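PDB 2OFY: putative XRE-family transcriptional regulator from Rhodococcus sp., which probably binds DNA through a helix-turn-helix domain and so may regulate transcription, as the XRE family generally does. Local coordinates for residues 4-8 with 9-13; 32-36 with 37-41; 45-49 with 50-54. All coordinates share one frame; numbering follows the deposited sequence.

Contact 1: residues 4-8 with 9-13; sequences VPLTA and EELER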
loop_
_atom_site.group_PDB
_atom_site.type_symbol
_atom_site.label_atom_id
_atom_site.label_comp_id
_atom_site.label_asym_id
_atom_site.label_seq_id
_atom_site.Cartn_x
_atom_site.Cartn_y
_atom_site.Cartn_z
ATOM N N VAL A 4 -16.785 9.958 6.869
ATOM C CA VAL A 4 -16.078 10.259 5.613
ATOM C C VAL A 4 -16.463 9.198 4.566
ATOM O O VAL A 4 -16.054 8.038 4.698
ATOM C CB VAL A 4 -14.537 10.136 5.775
ATOM C CG1 VAL A 4 -14.133 8.661 5.957
ATOM C CG2 VAL A 4 -13.819 10.616 4.523
ATOM N N PRO A 5 -17.238 9.570 3.528
ATOM C CA PRO A 5 -17.532 8.541 2.500
ATOM C C PRO A 5 -16.366 8.374 1.543
ATOM O O PRO A 5 -15.600 9.338 1.354
ATOM C CB PRO A 5 -18.702 9.143 1.719
ATOM C CG PRO A 5 -19.111 10.389 2.454
ATOM C CD PRO A 5 -17.916 10.841 3.223
ATOM N N LEU A 6 -16.225 7.173 0.966
ATOM C CA LEU A 6 -15.307 6.931 -0.106
ATOM C C LEU A 6 -15.825 7.645 -1.321
ATOM O O LEU A 6 -17.031 7.851 -1.478
ATOM C CB LEU A 6 -15.242 5.418 -0.443
ATOM C CG LEU A 6 -14.700 4.460 0.623
ATOM C CD1 LEU A 6 -15.248 3.090 0.418
ATOM C CD2 LEU A 6 -13.142 4.440 0.646
ATOM N N THR A 7 -14.904 7.970 -2.205
ATOM C CA THR A 7 -15.267 8.504 -3.492
ATOM C C THR A 7 -15.535 7.300 -4.397
ATOM O O THR A 7 -15.128 6.169 -4.075
ATOM C CB THR A 7 -14.120 9.385 -4.041
ATOM O OG1 THR A 7 -13.017 8.544 -4.367
ATOM C CG2 THR A 7 -13.664 10.438 -2.972
ATOM N N ALA A 8 -16.208 7.530 -5.530
ATOM C CA ALA A 8 -16.452 6.451 -6.482
ATOM C C ALA A 8 -15.103 5.795 -6.870
ATOM O O ALA A 8 -14.958 4.572 -6.887
ATOM C CB ALA A 8 -17.183 6.974 -7.711
ATOM N N GLU A 9 -14.110 6.640 -7.123
ATOM C CA GLU A 9 -12.773 6.160 -7.521
ATOM C C GLU A 9 -12.093 5.273 -6.458
ATOM O O GLU A 9 -11.494 4.219 -6.779
ATOM C CB GLU A 9 -11.918 7.373 -7.932
ATOM C CG GLU A 9 -12.502 8.141 -9.129
ATOM C CD GLU A 9 -13.935 8.745 -8.937
ATOM O OE1 GLU A 9 -14.187 9.631 -8.049
ATOM O OE2 GLU A 9 -14.828 8.332 -9.724
ATOM N N GLU A 10 -12.187 5.655 -5.191
ATOM C CA GLU A 10 -11.650 4.839 -4.116
ATOM C C GLU A 10 -12.302 3.456 -3.989
ATOM O O GLU A 10 -11.640 2.432 -3.841
ATOM C CB GLU A 10 -11.729 5.571 -2.800
ATOM C CG GLU A 10 -10.736 6.763 -2.763
ATOM C CD GLU A 10 -11.061 7.782 -1.725
ATOM O OE1 GLU A 10 -12.193 7.768 -1.198
ATOM O OE2 GLU A 10 -10.174 8.624 -1.433
ATOM N N LEU A 11 -13.631 3.448 -4.025
ATOM C CA LEU A 11 -14.338 2.165 -3.921
ATOM C C LEU A 11 -13.974 1.269 -5.079
ATOM O O LEU A 11 -13.685 0.051 -4.902
ATOM C CB LEU A 11 -15.840 2.452 -3.876
ATOM C CG LEU A 11 -16.758 1.216 -3.951
ATOM C CD1 LEU A 11 -16.400 0.286 -2.780
ATOM C CD2 LEU A 11 -18.249 1.580 -3.982
ATOM N N GLU A 12 -13.971 1.853 -6.276
ATOM C CA GLU A 12 -13.658 1.059 -7.461
ATOM C C GLU A 12 -12.215 0.515 -7.405
ATOM O O GLU A 12 -11.994 -0.649 -7.762
ATOM C CB GLU A 12 -13.891 1.890 -8.713
ATOM C CG GLU A 12 -13.885 1.078 -9.986
ATOM C CD GLU A 12 -14.211 1.931 -11.204
ATOM O OE1 GLU A 12 -13.761 3.102 -11.297
ATOM O OE2 GLU A 12 -14.958 1.430 -12.053
ATOM N N ARG A 13 -11.244 1.320 -6.961
ATOM C CA ARG A 13 -9.865 0.795 -6.812
ATOM C C ARG A 13 -9.765 -0.372 -5.840
ATOM O O ARG A 13 -9.046 -1.355 -6.073
ATOM C CB ARG A 13 -8.921 1.886 -6.286
ATOM C CG ARG A 13 -8.647 2.996 -7.231
ATOM C CD ARG A 13 -7.434 3.774 -6.683
ATOM N NE ARG A 13 -7.276 5.023 -7.399
ATOM C CZ ARG A 13 -7.676 6.203 -6.944
ATOM N NH1 ARG A 13 -8.251 6.318 -5.745
ATOM N NH2 ARG A 13 -7.508 7.269 -7.692
HETATM O O HOH W 1 -12.804 9.003 1.284
#
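A capping box opens helix 8-25, with Thr7 as N-cap and Glu10 three residues on, each side chain serving the other's backbone. Thr7 OG1 accepts from Glu10 N at 3.1 Å. In return Thr7 N donates to Glu10 OE1 over 2.9 Å in a nearly straight bond (168°), arriving from above the carboxylate plane, 38° out of it. The hydroxyl can take its part because chi1 of 69° sets OG1 between the backbone N and the carbonyl carbon, turned to the first turn of the helix. The Glu10 chain, extended beyond CG, slants across Thr7, its CG 3.3 Å from Thr7 OG1, while a water donates to both Glu10 OE1 and Pro5 O and so ties the incoming loop to the same carboxylate oxygen. Leu6 CD2 rests on Glu10 CB at 3.9 Å. Replacing Glu10 by an alanine would probably leave Thr7 N without its acceptor and the water without one of its two acceptors, freeing the loop to shift. The first backbone bonds of the helix follow from the cap itself, Leu11 N to Thr7 O at 3.1 Å and Glu12 N to Ala8 O at 3.0 Å. Reciprocal bonding of this kind is the capping box, a common way of starting an alpha-helix.

Contact 2: residues 32-36 with 37-41; sequences TVAFD and AGISV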
loop_
_atom_site.group_PDB
_atom_site.type_symbol
_atom_site.label_atom_id
_atom_site.label_comp_id
_atom_site.label_asym_id
_atom_site.label_seq_id
_atom_site.Cartn_x
_atom_site.Cartn_y
_atom_site.Cartn_z
ATOM N N THR A 32 -5.046 -21.000 3.949
ATOM C CA THR A 32 -3.615 -21.066 3.786
ATOM C C THR A 32 -3.016 -19.683 3.458
ATOM O O THR A 32 -2.021 -19.255 4.055
ATOM C CB THR A 32 -3.270 -22.070 2.735
ATOM O OG1 THR A 32 -3.806 -23.351 3.151
ATOM C CG2 THR A 32 -1.795 -22.136 2.583
ATOM N N VAL A 33 -3.634 -19.016 2.503
ATOM C CA VAL A 33 -3.230 -17.625 2.154
ATOM C C VAL A 33 -3.223 -16.726 3.424
ATOM O O VAL A 33 -2.223 -16.084 3.717
ATOM C CB VAL A 33 -4.047 -17.036 0.999
ATOM C CG1 VAL A 33 -3.531 -15.559 0.764
ATOM C CG2 VAL A 33 -3.853 -17.873 -0.274
ATOM N N ALA A 34 -4.342 -16.698 4.170
ATOM C CA ALA A 34 -4.491 -15.858 5.374
ATOM C C ALA A 34 -3.416 -16.216 6.403
ATOM O O ALA A 34 -2.714 -15.330 6.933
ATOM C CB ALA A 34 -5.877 -16.065 5.972
ATOM N N PHE A 35 -3.218 -17.529 6.641
ATOM C CA PHE A 35 -2.188 -17.985 7.594
ATOM C C PHE A 35 -0.778 -17.535 7.199
ATOM O O PHE A 35 -0.045 -17.025 8.052
ATOM C CB PHE A 35 -2.210 -19.506 7.823
ATOM C CG PHE A 35 -1.075 -20.013 8.720
ATOM C CD1 PHE A 35 -1.080 -19.803 10.117
ATOM C CD2 PHE A 35 0.015 -20.683 8.170
ATOM C CE1 PHE A 35 -0.023 -20.256 10.908
ATOM C CE2 PHE A 35 1.075 -21.137 8.965
ATOM C CZ PHE A 35 1.056 -20.932 10.342
ATOM N N ASP A 36 -0.396 -17.743 5.934
ATOM C CA ASP A 36 0.948 -17.422 5.461
ATOM C C ASP A 36 1.191 -15.903 5.431
ATOM O O ASP A 36 2.325 -15.473 5.620
ATOM C CB ASP A 36 1.208 -18.009 4.034
ATOM C CG ASP A 36 1.340 -19.537 4.017
ATOM O OD1 ASP A 36 1.377 -20.200 5.094
ATOM O OD2 ASP A 36 1.421 -20.126 2.886
ATOM N N ALA A 37 0.133 -15.128 5.225
ATOM C CA ALA A 37 0.198 -13.641 5.175
ATOM C C ALA A 37 0.094 -13.018 6.568
ATOM O O ALA A 37 0.355 -11.822 6.780
ATOM C CB ALA A 37 -0.892 -13.078 4.243
ATOM N N GLY A 38 -0.315 -13.840 7.528
ATOM C CA GLY A 38 -0.488 -13.383 8.914
ATOM C C GLY A 38 -1.752 -12.557 9.134
ATOM O O GLY A 38 -1.791 -11.642 10.008
ATOM N N ILE A 39 -2.820 -12.908 8.441
ATOM C CA ILE A 39 -4.072 -12.176 8.621
ATOM C C ILE A 39 -5.239 -13.120 8.862
ATOM O O ILE A 39 -5.072 -14.353 8.770
ATOM C CB ILE A 39 -4.366 -11.279 7.403
ATOM C CG1 ILE A 39 -4.579 -12.113 6.122
ATOM C CG2 ILE A 39 -3.249 -10.194 7.234
ATOM C CD1 ILE A 39 -5.153 -11.262 4.901
ATOM N N SER A 40 -6.420 -12.584 9.173
ATOM C CA SER A 40 -7.568 -13.473 9.334
ATOM C C SER A 40 -8.218 -13.778 7.994
ATOM O O SER A 40 -8.096 -12.995 7.040
ATOM C CB SER A 40 -8.623 -12.846 10.228
ATOM O OG SER A 40 -9.079 -11.636 9.655
ATOM N N VAL A 41 -8.973 -14.881 7.964
ATOM C CA VAL A 41 -9.754 -15.188 6.734
ATOM C C VAL A 41 -10.798 -14.073 6.528
ATOM O O VAL A 41 -11.032 -13.639 5.373
ATOM C CB VAL A 41 -10.422 -16.560 6.802
ATOM C CG1 VAL A 41 -11.632 -16.650 5.852
ATOM C CG2 VAL A 41 -9.404 -17.635 6.500
#
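Ala34 and Ala37, one turn apart at the end of helix 30-37, carry most of this contact, and Ile39 closes it from the outgoing chain. Ala34 O is approached by three amides: it takes Ile39 N at 2.9 Å in a good bond (167°), the donor tilted from the carbonyl plane, and weak bonds from Gly38 N and Ala37 N. Ala37 N has its main acceptor one turn back, in Val33 O at 3.0 Å, and the methyl of Ala37 touches the same oxygen, CB lying 3.3 Å from Val33 O. Together with a weak bond of 3.2 Å from Gly38 N to Phe35 O, the link from Ile39 N makes a Schellman motif with Gly38 at C-prime; its positive phi of 76° swings the chain out of the helix and into the turn of the helix-turn-helix unit. The methyl of Ala34 lies against the departing loop, CB being 3.4 Å from Ile39 O and 3.9 Å from Val41 CG2. Ile39 places CG1 between its backbone N and carbonyl carbon (chi1 64°), which brings that branch over the last turn, 3.8 Å from Ala34 CA. Around this, Ala37 and Ile39 both pack on Val63 of helix 57-66, and Ile39 also meets Leu44. Ser40 opens the next helix as its N-cap, with OG bonded to Thr43 N.

Contact 3: residues 45-49 with 50-54; sequences RKIET and GRIAT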
loop_
_atom_site.group_PDB
_atom_site.type_symbol
_atom_site.label_atom_id
_atom_site.label_comp_id
_atom_site.label_asym_id
_atom_site.label_seq_id
_atom_site.Cartn_x
_atom_site.Cartn_y
_atom_site.Cartn_z
ATOM N N ARG A 45 -11.171 -12.134 3.048
ATOM C CA ARG A 45 -12.481 -12.084 2.402
ATOM C C ARG A 45 -12.903 -10.655 2.077
ATOM O O ARG A 45 -13.379 -10.365 0.991
ATOM C CB ARG A 45 -13.548 -12.742 3.293
ATOM C CG ARG A 45 -14.919 -12.818 2.619
ATOM C CD ARG A 45 -15.982 -13.432 3.524
ATOM N NE ARG A 45 -15.497 -14.585 4.284
ATOM C CZ ARG A 45 -15.377 -15.830 3.820
ATOM N NH1 ARG A 45 -15.703 -16.134 2.565
ATOM N NH2 ARG A 45 -14.935 -16.785 4.631
ATOM N N LYS A 46 -12.802 -9.786 3.089
ATOM C CA LYS A 46 -13.173 -8.410 2.904
ATOM C C LYS A 46 -12.265 -7.762 1.894
ATOM O O LYS A 46 -12.739 -6.990 1.060
ATOM C CB LYS A 46 -13.073 -7.696 4.245
ATOM C CG LYS A 46 -14.279 -8.058 5.136
ATOM C CD LYS A 46 -14.109 -7.379 6.518
ATOM C CE LYS A 46 -15.298 -7.776 7.401
ATOM N NZ LYS A 46 -15.089 -7.494 8.851
ATOM N N ILE A 47 -10.963 -8.062 1.943
ATOM C CA ILE A 47 -10.064 -7.457 0.900
ATOM C C ILE A 47 -10.501 -7.942 -0.507
ATOM O O ILE A 47 -10.646 -7.154 -1.435
ATOM C CB ILE A 47 -8.581 -7.801 1.154
ATOM C CG1 ILE A 47 -8.093 -6.996 2.387
ATOM C CG2 ILE A 47 -7.757 -7.485 -0.128
ATOM C CD1 ILE A 47 -6.823 -7.663 2.957
ATOM N N GLU A 48 -10.721 -9.250 -0.656
ATOM C CA GLU A 48 -11.001 -9.823 -1.965
ATOM C C GLU A 48 -12.307 -9.296 -2.567
ATOM O O GLU A 48 -12.493 -9.275 -3.809
ATOM C CB GLU A 48 -11.062 -11.353 -1.850
ATOM C CG GLU A 48 -9.706 -11.962 -1.748
ATOM C CD GLU A 48 -9.733 -13.499 -1.829
ATOM O OE1 GLU A 48 -10.813 -14.101 -1.740
ATOM O OE2 GLU A 48 -8.636 -14.051 -1.977
ATOM N N THR A 49 -13.241 -8.943 -1.680
ATOM C CA THR A 49 -14.574 -8.531 -2.082
ATOM C C THR A 49 -14.790 -7.028 -1.986
ATOM O O THR A 49 -15.942 -6.549 -2.153
ATOM C CB THR A 49 -15.665 -9.283 -1.279
ATOM O OG1 THR A 49 -15.482 -8.969 0.121
ATOM C CG2 THR A 49 -15.549 -10.787 -1.514
ATOM N N GLY A 50 -13.725 -6.292 -1.709
ATOM C CA GLY A 50 -13.690 -4.819 -1.653
ATOM C C GLY A 50 -14.454 -4.192 -0.499
ATOM O O GLY A 50 -14.984 -3.073 -0.628
ATOM N N ARG A 51 -14.485 -4.907 0.630
ATOM C CA ARG A 51 -15.232 -4.492 1.817
ATOM C C ARG A 51 -14.343 -3.768 2.841
ATOM O O ARG A 51 -14.826 -3.347 3.916
ATOM C CB ARG A 51 -15.968 -5.685 2.478
ATOM C CG ARG A 51 -17.095 -6.294 1.643
ATOM C CD ARG A 51 -17.827 -7.405 2.384
ATOM N NE ARG A 51 -17.102 -8.670 2.613
ATOM C CZ ARG A 51 -17.227 -9.398 3.735
ATOM N NH1 ARG A 51 -18.002 -8.979 4.734
ATOM N NH2 ARG A 51 -16.579 -10.537 3.893
ATOM N N ILE A 52 -13.044 -3.622 2.554
ATOM C CA ILE A 52 -12.182 -2.822 3.461
ATOM C C ILE A 52 -12.075 -1.407 2.875
ATOM O O ILE A 52 -11.629 -1.251 1.712
ATOM C CB ILE A 52 -10.728 -3.384 3.535
ATOM C CG1 ILE A 52 -10.651 -4.853 4.013
ATOM C CG2 ILE A 52 -9.803 -2.432 4.371
ATOM C CD1 ILE A 52 -10.998 -5.069 5.462
ATOM N N ALA A 53 -12.420 -0.376 3.664
ATOM C CA ALA A 53 -12.459 1.007 3.177
ATOM C C ALA A 53 -11.083 1.479 2.686
ATOM O O ALA A 53 -10.951 1.971 1.552
ATOM C CB ALA A 53 -12.969 1.959 4.300
ATOM N N THR A 54 -10.064 1.307 3.532
ATOM C CA THR A 54 -8.695 1.686 3.144
ATOM C C THR A 54 -7.708 0.504 3.385
ATOM O O THR A 54 -7.169 0.376 4.460
ATOM C CB THR A 54 -8.274 2.984 3.914
ATOM O OG1 THR A 54 -8.292 2.739 5.317
ATOM C CG2 THR A 54 -9.266 4.056 3.651
#
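Gly50, just past helix 41-48, is the C-prime residue of a Schellman motif: Gly50 N donates to Ile47 O at 3.2 Å, from above the carbonyl plane, and the positive phi of Gly50, 69°, then turns the chain so that Arg51 N reaches Lys46 O at 2.8 Å. In the conformers described for Arg51 and Arg45, the side chain of Arg51 runs beside Thr49, its NE giving a bond of 3.0 Å to Thr49 OG1, which lies in the guanidinium plane. That hydroxyl donates in turn to Arg45 O, and so acts toward the arginine as acceptor. Lys46 crosses Arg51 at about a right angle, with CG 3.5 Å above the guanidinium centre, an aliphatic lid on one face. Arg45 runs alongside at the edge, the like charges of Arg45 NE and Arg51 NH2 4.2 Å apart; Glu42 forms a salt bridge with Arg45 and a long, weak ion pair with Arg51. Ile52 lays CD1 against Lys46 CB at 3.6 Å and CG1 against Ile47 CG1 at 3.7 Å. Ile47 continues the packing inward to Leu21 of helix 8-25 and Ile60 of helix 57-66, while Glu48 bridges to Arg25 and touches Met30 of helix 30-37.

In the fold
The three contacts follow one another along the chain and mark where helices start and stop: contact 1 begins helix 8-25, contact 2 ends helix 30-37 and leads to helix 41-48, and contact 3 ends the latter on the way to helix 57-66. Contacts 1 and 2 lie on opposite sides of the chain's centre, their own centres about 26 Å apart. Contact 3 lies about 12 Å from contact 1 and 14 Å from contact 2, centre to centre. It touches contact 1, with Leu6 CD2 3.4 Å from Ala53 O, and follows contact 2 closely in sequence without touching it. Contacts 2 and 3 bracket helix 41-48 within the helix-turn-helix region, where two successive helices each end in a Schellman motif, consistent with a DNA-binding fold.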